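PDB 4JJJ: cellulose 1,4-beta-cellobiosidase from Thermobifida fusca, which probably hydrolyses cellulose to release cellobiose, this chain being the family 48 glycoside hydrolase catalytic part of a longer protein. Local coordinates for residues L263-M267 against T347-W352; H294-Y300 against I317-H323. The protein carries 1 engineered substitution. All coordinates share one frame; numbering follows the deposited sequence. Where two conformers were deposited one is given.

Contact 1: L263-M267 against T347-W352; sequences LRYAM and TGVQDW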
loop_
_atom_site.group_PDB
_atom_site.type_symbol
_atom_site.label_atom_id
_atom_site.label_comp_id
_atom_site.label_asym_id
_atom_site.label_seq_id
_atom_site.Cartn_x
_atom_site.Cartn_y
_atom_site.Cartn_z
ATOM N N LEU A 263 7.360 -5.576 10.796
ATOM C CA LEU A 263 7.439 -5.125 9.364
ATOM C C LEU A 263 8.685 -5.652 8.709
ATOM O O LEU A 263 8.809 -5.699 7.456
ATOM C CB LEU A 263 7.420 -3.605 9.301
ATOM C CG LEU A 263 7.370 -2.912 7.938
ATOM C CD1 LEU A 263 6.231 -3.505 7.164
ATOM C CD2 LEU A 263 7.222 -1.377 8.195
ATOM N N ARG A 264 9.656 -6.060 9.536
ATOM C CA ARG A 264 10.795 -6.770 8.902
ATOM C C ARG A 264 10.428 -7.971 8.041
ATOM O O ARG A 264 11.192 -8.342 7.193
ATOM C CB ARG A 264 11.871 -7.194 9.934
ATOM C CG ARG A 264 12.474 -6.017 10.729
ATOM C CD ARG A 264 13.546 -6.420 11.723
ATOM N NE ARG A 264 12.957 -7.212 12.754
ATOM C CZ ARG A 264 13.603 -8.128 13.526
ATOM N NH1 ARG A 264 14.836 -8.515 13.262
ATOM N NH2 ARG A 264 12.925 -8.695 14.500
ATOM N N TYR A 265 9.318 -8.603 8.275
ATOM C CA TYR A 265 8.871 -9.714 7.382
ATOM C C TYR A 265 8.837 -9.259 5.926
ATOM O O TYR A 265 9.117 -10.063 5.013
ATOM C CB TYR A 265 7.469 -10.241 7.787
ATOM C CG TYR A 265 7.584 -11.358 8.741
ATOM C CD1 TYR A 265 8.002 -12.621 8.326
ATOM C CD2 TYR A 265 7.268 -11.151 10.056
ATOM C CE1 TYR A 265 8.104 -13.684 9.220
ATOM C CE2 TYR A 265 7.398 -12.173 10.988
ATOM C CZ TYR A 265 7.772 -13.462 10.577
ATOM O OH TYR A 265 7.967 -14.519 11.474
ATOM N N ALA A 266 8.554 -7.962 5.629
ATOM C CA ALA A 266 8.560 -7.456 4.270
ATOM C C ALA A 266 9.962 -7.465 3.608
ATOM O O ALA A 266 10.034 -7.309 2.407
ATOM C CB ALA A 266 7.961 -6.044 4.248
ATOM N N MET A 267 11.011 -7.626 4.431
ATOM C CA MET A 267 12.388 -7.570 3.987
ATOM C C MET A 267 12.922 -8.872 3.440
ATOM O O MET A 267 14.094 -8.934 3.002
ATOM C CB MET A 267 13.250 -7.102 5.129
ATOM C CG MET A 267 13.030 -5.674 5.568
ATOM S SD MET A 267 14.229 -5.268 6.844
ATOM C CE MET A 267 13.621 -3.730 7.453
ATOM N N THR A 347 17.890 -7.943 17.127
ATOM C CA THR A 347 18.435 -7.597 15.802
ATOM C C THR A 347 17.595 -6.603 14.968
ATOM O O THR A 347 17.963 -6.279 13.825
ATOM C CB THR A 347 18.767 -8.804 14.990
ATOM O OG1 THR A 347 17.597 -9.484 14.496
ATOM C CG2 THR A 347 19.759 -9.699 15.745
ATOM N N GLY A 348 16.494 -6.101 15.525
ATOM C CA GLY A 348 15.613 -5.200 14.798
ATOM C C GLY A 348 16.310 -3.934 14.340
ATOM O O GLY A 348 16.092 -3.470 13.238
ATOM N N VAL A 349 17.084 -3.312 15.237
ATOM C CA VAL A 349 17.714 -2.102 14.898
ATOM C C VAL A 349 18.716 -2.288 13.766
ATOM O O VAL A 349 18.770 -1.526 12.746
ATOM C CB VAL A 349 18.384 -1.496 16.167
ATOM C CG1 VAL A 349 19.231 -0.349 15.738
ATOM C CG2 VAL A 349 17.317 -0.938 17.036
ATOM N N GLN A 350 19.554 -3.349 13.881
ATOM C CA GLN A 350 20.538 -3.662 12.845
ATOM C C GLN A 350 19.862 -3.880 11.492
ATOM O O GLN A 350 20.371 -3.408 10.445
ATOM C CB GLN A 350 21.294 -4.949 13.246
ATOM C CG GLN A 350 22.428 -5.314 12.293
ATOM C CD GLN A 350 23.625 -4.356 12.347
ATOM O OE1 GLN A 350 24.104 -3.954 13.424
ATOM N NE2 GLN A 350 24.198 -4.076 11.141
ATOM N N ASP A 351 18.780 -4.592 11.516
ATOM C CA ASP A 351 18.072 -4.917 10.254
ATOM C C ASP A 351 17.606 -3.612 9.617
ATOM O O ASP A 351 17.711 -3.430 8.383
ATOM C CB ASP A 351 16.963 -5.943 10.477
ATOM C CG ASP A 351 17.449 -7.315 10.686
ATOM O OD1 ASP A 351 18.638 -7.640 10.476
ATOM O OD2 ASP A 351 16.624 -8.128 11.123
ATOM N N TRP A 352 17.020 -2.716 10.421
ATOM C CA TRP A 352 16.523 -1.409 9.907
ATOM C C TRP A 352 17.676 -0.519 9.496
ATOM O O TRP A 352 17.542 0.235 8.545
ATOM C CB TRP A 352 15.595 -0.764 10.897
ATOM C CG TRP A 352 14.195 -1.320 10.733
ATOM C CD1 TRP A 352 13.556 -2.244 11.539
ATOM C CD2 TRP A 352 13.338 -1.077 9.670
ATOM N NE1 TRP A 352 12.304 -2.514 11.041
ATOM C CE2 TRP A 352 12.150 -1.768 9.903
ATOM C CE3 TRP A 352 13.425 -0.252 8.531
ATOM C CZ2 TRP A 352 11.084 -1.682 9.041
ATOM C CZ3 TRP A 352 12.338 -0.129 7.712
ATOM C CH2 TRP A 352 11.171 -0.852 7.953
#

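Contact 2: H294-Y300 against I317-H323; sequences HYLLSWY and IGSSSSH. With BGC (beta-D-glucopyranose), chain D; BGC (beta-D-glucopyranose), chain B; BGC (beta-D-glucopyranose), chain C.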
loop_
_atom_site.group_PDB
_atom_site.type_symbol
_atom_site.label_atom_id
_atom_site.label_comp_id
_atom_site.label_asym_id
_atom_site.label_seq_id
_atom_site.Cartn_x
_atom_site.Cartn_y
_atom_site.Cartn_z
ATOM N N HIS A 294 16.421 -9.233 1.533
ATOM C CA HIS A 294 16.726 -8.192 0.523
ATOM C C HIS A 294 16.736 -6.804 1.166
ATOM O O HIS A 294 17.268 -5.885 0.582
ATOM C CB HIS A 294 15.809 -8.276 -0.674
ATOM C CG HIS A 294 14.364 -8.294 -0.340
ATOM N ND1 HIS A 294 13.741 -7.221 0.283
ATOM C CD2 HIS A 294 13.435 -9.255 -0.486
ATOM C CE1 HIS A 294 12.463 -7.536 0.441
ATOM N NE2 HIS A 294 12.249 -8.761 -0.017
ATOM N N TYR A 295 16.175 -6.706 2.395
ATOM C CA TYR A 295 16.279 -5.445 3.143
ATOM C C TYR A 295 15.573 -4.299 2.496
ATOM O O TYR A 295 15.832 -3.128 2.873
ATOM C CB TYR A 295 17.744 -5.108 3.435
ATOM C CG TYR A 295 18.392 -6.068 4.404
ATOM C CD1 TYR A 295 18.047 -6.103 5.742
ATOM C CD2 TYR A 295 19.378 -6.919 3.924
ATOM C CE1 TYR A 295 18.720 -6.970 6.610
ATOM C CE2 TYR A 295 20.012 -7.801 4.741
ATOM C CZ TYR A 295 19.747 -7.776 6.076
ATOM O OH TYR A 295 20.371 -8.648 7.016
ATOM N N LEU A 296 14.594 -4.566 1.647
ATOM C CA LEU A 296 13.717 -3.545 1.103
ATOM C C LEU A 296 12.311 -3.713 1.611
ATOM O O LEU A 296 11.973 -4.799 2.159
ATOM C CB LEU A 296 13.721 -3.631 -0.430
ATOM C CG LEU A 296 15.050 -3.364 -1.077
ATOM C CD1 LEU A 296 14.944 -3.581 -2.582
ATOM C CD2 LEU A 296 15.626 -1.991 -0.807
ATOM N N LEU A 297 11.467 -2.679 1.510
ATOM C CA LEU A 297 10.023 -2.797 1.838
ATOM C C LEU A 297 9.319 -3.415 0.629
ATOM O O LEU A 297 9.012 -2.686 -0.335
ATOM C CB LEU A 297 9.389 -1.495 2.253
ATOM C CG LEU A 297 9.849 -1.033 3.626
ATOM C CD1 LEU A 297 9.499 0.394 3.839
ATOM C CD2 LEU A 297 8.954 -1.809 4.679
ATOM N N SER A 298 9.173 -4.747 0.640
ATOM C CA SER A 298 8.501 -5.406 -0.415
ATOM C C SER A 298 6.965 -5.195 -0.429
ATOM O O SER A 298 6.439 -4.490 0.405
ATOM C CB SER A 298 8.841 -6.851 -0.452
ATOM O OG SER A 298 8.150 -7.517 0.609
ATOM N N TRP A 299 6.345 -5.759 -1.461
ATOM C CA TRP A 299 4.934 -5.496 -1.684
ATOM C C TRP A 299 4.070 -6.029 -0.612
ATOM O O TRP A 299 2.997 -5.518 -0.351
ATOM C CB TRP A 299 4.521 -6.131 -2.999
ATOM C CG TRP A 299 3.212 -5.669 -3.596
ATOM C CD1 TRP A 299 2.010 -6.271 -3.535
ATOM C CD2 TRP A 299 3.045 -4.544 -4.445
ATOM N NE1 TRP A 299 1.091 -5.614 -4.307
ATOM C CE2 TRP A 299 1.717 -4.546 -4.896
ATOM C CE3 TRP A 299 3.923 -3.592 -4.925
ATOM C CZ2 TRP A 299 1.250 -3.554 -5.779
ATOM C CZ3 TRP A 299 3.449 -2.584 -5.736
ATOM C CH2 TRP A 299 2.124 -2.555 -6.154
ATOM N N TYR A 300 4.482 -7.066 0.100
ATOM C CA TYR A 300 3.646 -7.642 1.174
ATOM C C TYR A 300 4.455 -8.627 2.042
ATOM O O TYR A 300 5.520 -9.073 1.727
ATOM C CB TYR A 300 2.328 -8.362 0.672
ATOM C CG TYR A 300 2.628 -9.579 -0.215
ATOM C CD1 TYR A 300 2.692 -10.878 0.307
ATOM C CD2 TYR A 300 2.867 -9.402 -1.616
ATOM C CE1 TYR A 300 2.982 -11.978 -0.505
ATOM C CE2 TYR A 300 3.126 -10.530 -2.429
ATOM C CZ TYR A 300 3.096 -11.773 -1.858
ATOM O OH TYR A 300 3.371 -12.899 -2.657
ATOM N N ILE A 317 4.907 -15.872 4.953
ATOM C CA ILE A 317 5.692 -15.563 3.753
ATOM C C ILE A 317 6.108 -14.119 3.838
ATOM O O ILE A 317 5.326 -13.307 4.350
ATOM C CB ILE A 317 5.011 -15.874 2.441
ATOM C CG1 ILE A 317 3.652 -15.085 2.292
ATOM C CG2 ILE A 317 4.719 -17.408 2.287
ATOM C CD1 ILE A 317 2.780 -15.405 1.085
ATOM N N GLY A 318 7.283 -13.798 3.298
ATOM C CA GLY A 318 7.665 -12.434 2.911
ATOM C C GLY A 318 7.146 -12.193 1.564
ATOM O O GLY A 318 6.133 -12.705 1.141
ATOM N N SER A 319 7.861 -11.356 0.780
ATOM C CA SER A 319 7.583 -11.207 -0.627
ATOM C C SER A 319 8.846 -10.810 -1.348
ATOM O O SER A 319 9.684 -10.121 -0.764
ATOM C CB SER A 319 6.350 -10.409 -0.963
ATOM O OG SER A 319 6.664 -9.074 -1.075
ATOM N N SER A 320 8.990 -11.198 -2.597
ATOM C CA SER A 320 10.265 -11.135 -3.272
ATOM C C SER A 320 10.510 -9.885 -4.129
ATOM O O SER A 320 11.674 -9.628 -4.509
ATOM C CB SER A 320 10.384 -12.332 -4.218
ATOM O OG SER A 320 10.336 -13.544 -3.456
ATOM N N SER A 321 9.458 -9.118 -4.369
ATOM C CA SER A 321 9.543 -7.989 -5.321
ATOM C C SER A 321 9.243 -6.704 -4.570
ATOM O O SER A 321 8.267 -6.666 -3.739
ATOM C CB SER A 321 8.560 -8.167 -6.444
ATOM O OG SER A 321 8.697 -7.141 -7.388
ATOM N N SER A 322 10.038 -5.668 -4.848
ATOM C CA SER A 322 9.966 -4.376 -4.141
ATOM C C SER A 322 9.854 -3.264 -5.122
ATOM O O SER A 322 10.456 -3.297 -6.217
ATOM C CB SER A 322 11.158 -4.155 -3.184
ATOM O OG SER A 322 11.270 -5.161 -2.181
ATOM N N HIS A 323 8.993 -2.283 -4.788
ATOM C CA HIS A 323 8.637 -1.175 -5.621
ATOM C C HIS A 323 9.161 0.115 -4.991
ATOM O O HIS A 323 8.971 0.349 -3.814
ATOM C CB HIS A 323 7.104 -1.185 -5.738
ATOM C CG HIS A 323 6.483 -0.225 -6.701
ATOM N ND1 HIS A 323 6.664 1.157 -6.673
ATOM C CD2 HIS A 323 5.626 -0.434 -7.728
ATOM C CE1 HIS A 323 5.914 1.736 -7.576
ATOM N NE2 HIS A 323 5.283 0.771 -8.256
HETATM C C2 BGC D . -1.994 -4.066 -3.261
HETATM C C3 BGC D . -2.435 -5.528 -3.334
HETATM C C4 BGC D . -1.916 -6.251 -2.134
HETATM C C5 BGC D . -2.302 -5.630 -0.818
HETATM C C6 BGC D . -1.745 -6.342 0.409
HETATM C C1 BGC D . -2.323 -3.551 -1.889
HETATM O O1 BGC D . -1.835 -2.206 -1.758
HETATM O O2 BGC D . -2.582 -3.235 -4.286
HETATM O O3 BGC D . -1.833 -6.078 -4.533
HETATM O O4 BGC D . -2.674 -7.511 -2.188
HETATM O O5 BGC D . -1.779 -4.291 -0.818
HETATM O O6 BGC D . -0.296 -6.419 0.280
HETATM C C2 BGC B . -2.914 -9.784 -1.295
HETATM C C3 BGC B . -2.151 -11.040 -1.079
HETATM C C4 BGC B . -1.394 -11.509 -2.334
HETATM C C5 BGC B . -0.605 -10.273 -2.837
HETATM C C6 BGC B . 0.205 -10.685 -4.059
HETATM C C1 BGC B . -1.986 -8.718 -1.853
HETATM O O2 BGC B . -3.531 -9.361 -0.106
HETATM O O3 BGC B . -3.061 -11.968 -0.613
HETATM O O4 BGC B . -0.392 -12.507 -1.999
HETATM O O5 BGC B . -1.425 -9.135 -3.085
HETATM O O6 BGC B . -0.715 -10.761 -5.169
HETATM C C2 BGC C . 0.453 -14.698 -2.070
HETATM C C3 BGC C . 0.113 -16.162 -1.883
HETATM C C4 BGC C . -0.685 -16.415 -0.617
HETATM C C5 BGC C . -1.854 -15.472 -0.499
HETATM C C6 BGC C . -2.594 -15.503 0.786
HETATM C C1 BGC C . -0.846 -13.864 -1.944
HETATM O O2 BGC C . 1.116 -14.427 -3.298
HETATM O O3 BGC C . 1.336 -16.948 -1.863
HETATM O O4 BGC C . -1.185 -17.789 -0.752
HETATM O O5 BGC C . -1.416 -14.088 -0.665
HETATM O O6 BGC C . -3.736 -14.668 0.763
HETATM O O HOH W 1 7.370 -2.857 -2.514
#

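Contact 1: L263-M267 against T347-W352
Arg264 and Asp351 join the 3-10 turn 264-267 to the first turn of helix 348-365, and the arginine can be followed along its length. From CB the chain leaves with CG anti to the carbonyl carbon (chi1 -59°), and Arg264 CG comes up obliquely to the indole of Trp352, 3.5 Å from its NE1. Arg264 CD passes beside Asp351 and lies 3.7 Å from Asp351 CB. At NE and CZ the chain, bent at chi3, runs over Gly348, whose CA lies above one face of the guanidinium, toward its rim. Arg264 NH1 ends the path with a salt bridge of 2.8 Å to Asp351 OD2. NH1 meets OD2 on the anti side, 32° out of the carboxylate plane, while OD2 itself stays close to the plane of the guanidinium, the two planes being 34° apart. A second, weak hydrogen bond of 3.2 Å runs from Arg264 NH1 to Thr347 OG1. Lys290 also reaches both Asp351 OD2 and Thr347 OG1, and NH2 turns to Asp261 and Glu133, so this buried cluster alternates charges, which probably favours an ionised Asp351. In the (alpha/alpha)6 fold of family 48 the contact ties the exit of helix 250-263 to the start of helix 348-365. Its apolar half is built on Trp352. Met267, extended beyond CG, sets CE almost on the normal of the Trp352 six-membered ring, 3.4 Å from its centroid. Met267 SD lies farther above the same face of Trp352, 5.1 Å from that centroid, a Met-aromatic contact at a distance. Leu263 CD2 instead meets the ring edge, 4.0 Å from Trp352 CZ2. The indole NE1 donates to Gly260 O, which, with the packing on the ring, helps to fix its rotation.

Contact 2: H294-Y300 against I317-H323
Ser319 sits at the tight centre of this contact, its hydroxyl set between Ser298 and Tyr300. Ser319 OG lies 2.7 Å from Ser298 OG, which also bonds Ala266 O, and accepts the N-H of Tyr300, N to OG 3.2 Å. Ser319 CB stands over the middle of the Tyr300 ring, 3.5 Å from the centroid in a CH-pi contact. Nearby, Trp299 N binds Ser321 O. His294 NE2 donates to Ser319 O at 3.0 Å, the oxygen lying near the imidazole plane, while ND1 accepts the N-H of Leu296, so the imidazole is held at two edges. Toward His323 the segments part: a water bridges Leu297 O and His323 N, and the side chains of Trp299 and His323 run side by side, their rings oblique, the Trp299 six-membered ring and the His323 ring 5.8 Å apart at the centroids with planes at 43°. On the sugar side Tyr300, with CG between the backbone N and the carbonyl carbon (chi1 63°), turns the face opposite Ser319 to O4 of the chain B glucose. Tyr300 OH is hydrogen-bonded to O2 of the chain C glucose at 2.8 Å, and Ile317 CD1 touches the ring edge. With alanine in place of Tyr300, that O2 would probably lose its phenol partner and a gap open between Ser319 CB and the chain B sugar. Trp299 NE1 donates almost straight, at 171°, to O3 of the chain D glucose. Such an aromatic wall along successive linked glucoses is typical of the cellulose-binding tunnel of family 48 cellobiohydrolases.

Contact 2 is nested in the chain loop that contact 1 closes, and their centres lie 12 Å apart. Three atom pairs join them directly: Met267 O is 2.8 Å from His294 N and Ala266 O is 2.6 Å from Ser298 OG, both probable hydrogen bonds, while Met267 CG packs on Leu296 O at 3.7 Å. The 3-10 turn of contact 1 thus holds the backbone of loop 294-300, which carries Trp299 and Tyr300 to the glucan. Both approach Asn224, the engineered residue at the predicted nucleophile position: its side chain is about 8 Å from that of Leu263 and about 7 Å from that of Leu297. The side chain of Leu263 is about 10 Å from a bound glucose.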